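Local coordinates for type III pantothenate kinase (Campylobacter jejuni, PDB 2NRH) that probably phosphorylates pantothenate with ATP, the first step of coenzyme A biosynthesis, working as a homodimer with a monovalent cation, at the interface of chains A and B. Residues are numbered along the deposited sequence; one frame, centred on the assembly and turned at random. Chains: chain A/B, Transcriptional activator, putative, Baf family.

Contact 1: the interface of chains A and B. Residues chain A 113, 117, 120-121; chain B 117, 121, 124-125.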
loop_
_atom_site.group_PDB
_atom_site.type_symbol
_atom_site.label_atom_id
_atom_site.label_comp_id
_atom_site.label_asym_id
_atom_site.label_seq_id
_atom_site.Cartn_x
_atom_site.Cartn_y
_atom_site.Cartn_z
ATOM N N PRO A 113 -6.040 1.441 -1.198
ATOM C CA PRO A 113 -6.796 0.247 -0.823
ATOM C C PRO A 113 -7.281 0.343 0.634
ATOM O O PRO A 113 -6.646 1.000 1.458
ATOM C CB PRO A 113 -5.782 -0.896 -0.956
ATOM C CG PRO A 113 -4.479 -0.293 -1.491
ATOM C CD PRO A 113 -4.587 1.192 -1.370
ATOM N N ASN A 117 -7.847 -4.909 2.367
ATOM C CA ASN A 117 -7.279 -5.274 1.090
ATOM C C ASN A 117 -5.758 -5.193 1.111
ATOM O O ASN A 117 -5.078 -5.979 0.415
ATOM C CB ASN A 117 -7.930 -4.484 -0.019
ATOM C CG ASN A 117 -9.302 -5.010 -0.330
ATOM O OD1 ASN A 117 -9.447 -6.202 -0.595
ATOM N ND2 ASN A 117 -10.335 -4.155 -0.243
ATOM N N LYS A 120 -5.063 -8.715 2.508
ATOM C CA LYS A 120 -5.176 -9.667 1.401
ATOM C C LYS A 120 -3.915 -9.772 0.527
ATOM O O LYS A 120 -3.500 -10.878 0.243
ATOM C CB LYS A 120 -6.393 -9.303 0.562
ATOM C CG LYS A 120 -7.056 -10.451 -0.173
ATOM C CD LYS A 120 -8.345 -9.998 -0.843
ATOM C CE LYS A 120 -9.511 -9.991 0.128
ATOM N NZ LYS A 120 -10.547 -8.956 -0.308
ATOM N N ILE A 121 -3.288 -8.669 0.112
ATOM C CA ILE A 121 -2.000 -8.811 -0.597
ATOM C C ILE A 121 -0.937 -9.548 0.237
ATOM O O ILE A 121 -0.243 -10.442 -0.233
ATOM C CB ILE A 121 -1.386 -7.516 -1.278
ATOM C CG1 ILE A 121 -1.937 -6.216 -0.700
ATOM C CG2 ILE A 121 -1.504 -7.623 -2.889
ATOM C CD1 ILE A 121 -1.838 -4.962 -1.650
ATOM N N ASN B 117 2.001 -4.902 -7.051
ATOM C CA ASN B 117 0.973 -5.435 -6.139
ATOM C C ASN B 117 -0.121 -4.450 -5.792
ATOM O O ASN B 117 -1.242 -4.856 -5.714
ATOM C CB ASN B 117 1.582 -6.053 -4.893
ATOM C CG ASN B 117 1.990 -7.496 -5.134
ATOM O OD1 ASN B 117 1.601 -8.127 -6.151
ATOM N ND2 ASN B 117 2.771 -8.031 -4.216
ATOM N N ILE B 121 -4.152 -5.095 -6.361
ATOM C CA ILE B 121 -5.229 -4.982 -5.377
ATOM C C ILE B 121 -6.302 -3.979 -5.791
ATOM O O ILE B 121 -7.458 -4.219 -5.524
ATOM C CB ILE B 121 -4.763 -4.846 -3.883
ATOM C CG1 ILE B 121 -5.914 -5.205 -2.898
ATOM C CG2 ILE B 121 -4.196 -3.453 -3.598
ATOM C CD1 ILE B 121 -6.164 -6.790 -2.537
ATOM N N HIS B 124 -8.484 -5.923 -7.896
ATOM C CA HIS B 124 -9.313 -6.864 -7.145
ATOM C C HIS B 124 -10.464 -6.064 -6.501
ATOM O O HIS B 124 -11.599 -6.515 -6.448
ATOM C CB HIS B 124 -8.484 -7.617 -6.119
ATOM C CG HIS B 124 -9.305 -8.370 -5.109
ATOM N ND1 HIS B 124 -9.747 -9.664 -5.318
ATOM C CD2 HIS B 124 -9.783 -8.003 -3.892
ATOM C CE1 HIS B 124 -10.453 -10.064 -4.271
ATOM N NE2 HIS B 124 -10.495 -9.073 -3.397
ATOM N N ILE B 125 -10.181 -4.856 -6.021
ATOM C CA ILE B 125 -11.263 -4.056 -5.442
ATOM C C ILE B 125 -12.381 -3.694 -6.482
ATOM O O ILE B 125 -13.571 -3.889 -6.246
ATOM C CB ILE B 125 -10.731 -2.786 -4.710
ATOM C CG1 ILE B 125 -9.751 -3.155 -3.573
ATOM C CG2 ILE B 125 -11.929 -1.996 -4.110
ATOM C CD1 ILE B 125 -8.827 -1.993 -3.092
#
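A:Ile121 and B:Ile121 meet where helix 115-125 of one subunit packs against its copy in the homodimer of this type III pantothenate kinase, a member of the ASKHA superfamily. Among the apolar contacts, the A:Ile121 CD1 methyl presses on the B:Ile121 CG2 branch at 3.4 Å, closer than usual; chi1 of A:Ile121 (21°) is far from staggered, so this closeness may be less certain. CG1 of B:Ile121 is anti to the backbone N (chi1 -161°), which sends its CD1 end toward the turn of A:Asn117. B:Ile121 CG1 lies 3.6 Å from A:Asn117 CB, and its CG2 branch reaches A:Pro113 CG at 3.8 Å, with the two side chains roughly at right angles. B:Ile125 also touches A:Pro113, through CD1 to CA at 3.8 Å, while its CG1 lies against one face of the A:Asn117 amide, 3.5 Å from ND2.

The polar contacts converge on the A:Lys120 side-chain amine. NZ donates to the imidazole NE2 of B:His124 at 3.1 Å, tilted from the ring plane. The same NZ donates to the A:Asn117 amide oxygen OD1 at 3.0 Å, a bond within its own helix that steadies the lysine tip. The lysine chain bends at chi3 (-83°) to bring NZ between these two acceptors, and its CD methylene lies over the histidine ring face at the NE2 rim.

Contact 2: the interface of chains A and B. Residues chain A 143-144; chain B 69-70, 106-108.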
loop_
_atom_site.group_PDB
_atom_site.type_symbol
_atom_site.label_atom_id
_atom_site.label_comp_id
_atom_site.label_asym_id
_atom_site.label_seq_id
_atom_site.Cartn_x
_atom_site.Cartn_y
_atom_site.Cartn_z
ATOM N N PRO A 143 9.411 -0.326 13.532
ATOM C CA PRO A 143 9.083 -1.704 13.921
ATOM C C PRO A 143 10.296 -2.644 14.013
ATOM O O PRO A 143 11.330 -2.422 13.379
ATOM C CB PRO A 143 8.216 -2.180 12.772
ATOM C CG PRO A 143 7.646 -0.960 12.200
ATOM C CD PRO A 143 8.682 0.084 12.320
ATOM N N GLN A 144 10.110 -3.725 14.749
ATOM C CA GLN A 144 11.098 -4.753 14.897
ATOM C C GLN A 144 10.570 -6.185 14.818
ATOM O O GLN A 144 11.227 -7.130 15.224
ATOM C CB GLN A 144 11.944 -4.464 16.163
ATOM C CG GLN A 144 13.356 -4.004 15.700
ATOM C CD GLN A 144 13.706 -2.700 16.187
ATOM O OE1 GLN A 144 12.829 -1.897 16.472
ATOM N NE2 GLN A 144 15.025 -2.430 16.299
ATOM N N ILE B 69 17.562 -6.156 16.466
ATOM C CA ILE B 69 16.697 -6.976 17.353
ATOM C C ILE B 69 15.380 -7.338 16.664
ATOM O O ILE B 69 14.394 -7.767 17.319
ATOM C CB ILE B 69 16.317 -6.262 18.684
ATOM C CG1 ILE B 69 15.697 -4.895 18.418
ATOM C CG2 ILE B 69 17.505 -6.240 19.654
ATOM C CD1 ILE B 69 15.114 -4.262 19.652
ATOM N N TYR B 70 15.343 -7.043 15.369
ATOM C CA TYR B 70 14.203 -7.283 14.504
ATOM C C TYR B 70 14.149 -8.761 14.293
ATOM O O TYR B 70 15.011 -9.313 13.637
ATOM C CB TYR B 70 14.399 -6.565 13.145
ATOM C CG TYR B 70 13.226 -6.615 12.164
ATOM C CD1 TYR B 70 12.646 -5.432 11.677
ATOM C CD2 TYR B 70 12.713 -7.835 11.708
ATOM C CE1 TYR B 70 11.592 -5.465 10.768
ATOM C CE2 TYR B 70 11.685 -7.894 10.815
ATOM C CZ TYR B 70 11.127 -6.715 10.331
ATOM O OH TYR B 70 10.104 -6.796 9.421
ATOM N N HIS B 106 20.985 -1.328 13.288
ATOM C CA HIS B 106 19.692 -1.439 12.606
ATOM C C HIS B 106 18.661 -1.022 13.619
ATOM O O HIS B 106 18.473 -1.679 14.647
ATOM C CB HIS B 106 19.463 -2.885 12.100
ATOM C CG HIS B 106 18.135 -3.094 11.415
ATOM N ND1 HIS B 106 17.181 -3.975 11.886
ATOM C CD2 HIS B 106 17.588 -2.506 10.327
ATOM C CE1 HIS B 106 16.105 -3.916 11.118
ATOM N NE2 HIS B 106 16.325 -3.032 10.169
ATOM N N LEU B 107 18.058 0.134 13.359
ATOM C CA LEU B 107 17.107 0.750 14.241
ATOM C C LEU B 107 15.682 0.186 14.044
ATOM O O LEU B 107 14.759 0.475 14.815
ATOM C CB LEU B 107 17.114 2.267 13.988
ATOM C CG LEU B 107 18.405 3.084 14.261
ATOM C CD1 LEU B 107 18.161 4.564 13.989
ATOM C CD2 LEU B 107 19.000 2.932 15.656
ATOM N N GLY B 108 15.455 -0.613 13.012
ATOM C CA GLY B 108 14.068 -0.968 12.745
ATOM C C GLY B 108 13.834 -0.780 11.275
ATOM O O GLY B 108 14.725 -0.341 10.562
HETATM O O HOH W 1 16.607 -3.816 15.008
#
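A:Gln144 inserts its side chain between B:Ile69 and the start of strand 105-113 at an outlying patch of the two-fold homodimer interface, where a loop of one subunit clasps the loop of the other that carries a predicted substrate-binding residue. The chain of A:Gln144 bends at chi2 (122°), which lets CG pass over the backbone of B:Tyr70, 3.6 Å from its CA, and turns the terminal amide toward B:Leu107. CG also rests on the B:Ile69 CG1 methylene at 3.7 Å, the two side chains meeting at a slant. The flat amide carbon CD is 3.9 Å from B:Gly108 CA.

Water 1 supplies polar links. It lies 2.5 Å from the A:Gln144 amide nitrogen NE2, a short separation. The same water is 2.9 Å from the B:Ile69 backbone N and 2.9 Å from the B:His106 carbonyl O, which ties the loop and the strand of chain B to one glutamine of chain A. The B:Tyr70 ring, swung away from its own backbone nitrogen (chi1 -175°), is turned so that the backbone carbonyl carbon C of A:Gln144 sits over one face, 3.9 Å from the ring centroid and offset toward the rim.

B:Tyr70 is a predicted substrate-binding residue, so the clasp probably holds this wall of the pantothenate pocket in place with a loop from the neighbouring subunit.

Contact 3: the interface of chains A and B. Residues chain A 70, 72, 95, 111; chain B 129, 146, 149-150.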
loop_
_atom_site.group_PDB
_atom_site.type_symbol
_atom_site.label_atom_id
_atom_site.label_comp_id
_atom_site.label_asym_id
_atom_site.label_seq_id
_atom_site.Cartn_x
_atom_site.Cartn_y
_atom_site.Cartn_z
ATOM N N TYR A 70 -12.974 17.240 -11.400
ATOM C CA TYR A 70 -12.503 15.868 -11.435
ATOM C C TYR A 70 -13.394 15.093 -12.370
ATOM O O TYR A 70 -14.599 15.103 -12.201
ATOM C CB TYR A 70 -12.561 15.280 -10.005
ATOM C CG TYR A 70 -12.036 13.874 -9.795
ATOM C CD1 TYR A 70 -10.843 13.661 -9.104
ATOM C CD2 TYR A 70 -12.733 12.757 -10.245
ATOM C CE1 TYR A 70 -10.359 12.397 -8.860
ATOM C CE2 TYR A 70 -12.228 11.460 -10.020
ATOM C CZ TYR A 70 -11.041 11.299 -9.319
ATOM O OH TYR A 70 -10.523 10.047 -9.073
ATOM N N GLY A 72 -15.182 11.786 -13.825
ATOM C CA GLY A 72 -15.571 10.447 -13.411
ATOM C C GLY A 72 -15.398 10.189 -11.911
ATOM O O GLY A 72 -14.965 9.112 -11.511
ATOM N N ALA A 95 -11.917 0.576 -0.247
ATOM C CA ALA A 95 -10.912 1.541 -0.615
ATOM C C ALA A 95 -11.002 2.703 0.375
ATOM O O ALA A 95 -11.958 2.834 1.159
ATOM C CB ALA A 95 -11.163 2.063 -2.105
ATOM N N ILE A 111 -7.020 7.936 -3.957
ATOM C CA ILE A 111 -7.611 6.681 -3.489
ATOM C C ILE A 111 -6.533 5.754 -2.993
ATOM O O ILE A 111 -5.443 5.645 -3.610
ATOM C CB ILE A 111 -8.359 5.965 -4.605
ATOM C CG1 ILE A 111 -9.530 6.827 -5.108
ATOM C CG2 ILE A 111 -8.857 4.542 -4.168
ATOM C CD1 ILE A 111 -10.000 6.464 -6.545
ATOM N N LEU B 129 -11.168 0.768 -10.690
ATOM C CA LEU B 129 -9.806 1.074 -10.240
ATOM C C LEU B 129 -8.751 0.224 -10.974
ATOM O O LEU B 129 -7.544 0.371 -10.716
ATOM C CB LEU B 129 -9.703 0.935 -8.719
ATOM C CG LEU B 129 -10.927 1.469 -7.927
ATOM C CD1 LEU B 129 -10.771 1.134 -6.444
ATOM C CD2 LEU B 129 -11.159 3.006 -8.116
ATOM N N THR B 146 -9.214 9.424 -12.121
ATOM C CA THR B 146 -8.964 8.184 -11.398
ATOM C C THR B 146 -7.577 7.523 -11.571
ATOM O O THR B 146 -7.022 7.018 -10.586
ATOM C CB THR B 146 -10.119 7.162 -11.550
ATOM O OG1 THR B 146 -11.279 7.684 -10.896
ATOM C CG2 THR B 146 -9.775 5.861 -10.877
ATOM N N ALA B 149 -5.578 9.545 -9.377
ATOM C CA ALA B 149 -5.972 9.355 -7.985
ATOM C C ALA B 149 -5.281 8.107 -7.334
ATOM O O ALA B 149 -4.862 8.152 -6.155
ATOM C CB ALA B 149 -7.452 9.289 -7.852
ATOM N N LEU B 150 -5.159 7.044 -8.136
ATOM C CA LEU B 150 -4.375 5.854 -7.830
ATOM C C LEU B 150 -2.868 6.088 -7.782
ATOM O O LEU B 150 -2.167 5.659 -6.825
ATOM C CB LEU B 150 -4.699 4.749 -8.846
ATOM C CG LEU B 150 -6.198 4.343 -8.918
ATOM C CD1 LEU B 150 -6.489 3.458 -10.136
ATOM C CD2 LEU B 150 -6.816 3.721 -7.634
#
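The first turn of helix 146-165 in chain B closes on the predicted pantothenate site of chain A, meeting A:Tyr70 from the substrate loop and A:Ile111 from strand 109-113. The phenol OH of A:Tyr70 and the hydroxyl OG1 of B:Thr146 form a hydrogen bond of 3.1 Å, whose direction the structure alone does not show. On B:Thr146 the OG1 branch is anti to the carbonyl carbon (chi1 -67°), which aims the hydroxyl at the phenol. The tyrosine OH also lies 3.4 Å from the B:Ala149 CB methyl, so the ring tip is seated on the turn of the helix.

A second hydrogen bond joins backbones: A:Ile111 N donates to B:Ala149 O at 3.1 Å, nearly straight at the hydrogen (168°). The donor sits well above the carbonyl plane and off the lone pairs.

The side chain of A:Ile111 makes the apolar part of the contact. Its CD1 end touches the B:Ala149 CB methyl at 4.0 Å and the B:Leu129 CD2 branch at 4.0 Å. Its CB lies 4.1 Å from B:Leu150 CD2, the two side chains running side by side and pointing the same way.

Residues of both subunits, A:Tyr70 and B:Thr146, thus come together at one predicted substrate site, so dimerisation probably completes the pantothenate pocket.

Contacts 1 and 3 are near neighbours, their C-alpha centres about 15 Å apart, and both draw on strand 109-113 of chain A. Contact 2 lies farther out, about 27 Å from contact 1 and 35 Å from contact 3. Contacts 2 and 3 nevertheless involve the same region with chains exchanged: Tyr70 of each subunit receives the loop or the helix start, residues 144 and 146, of the other. Their centres are about 14 Å from B:Asp76 and 9 Å from A:Asp76, the predicted catalytic bases. The helix pairing of contact 1 would thus join two probably composite active sites, each dependent on the partner subunit.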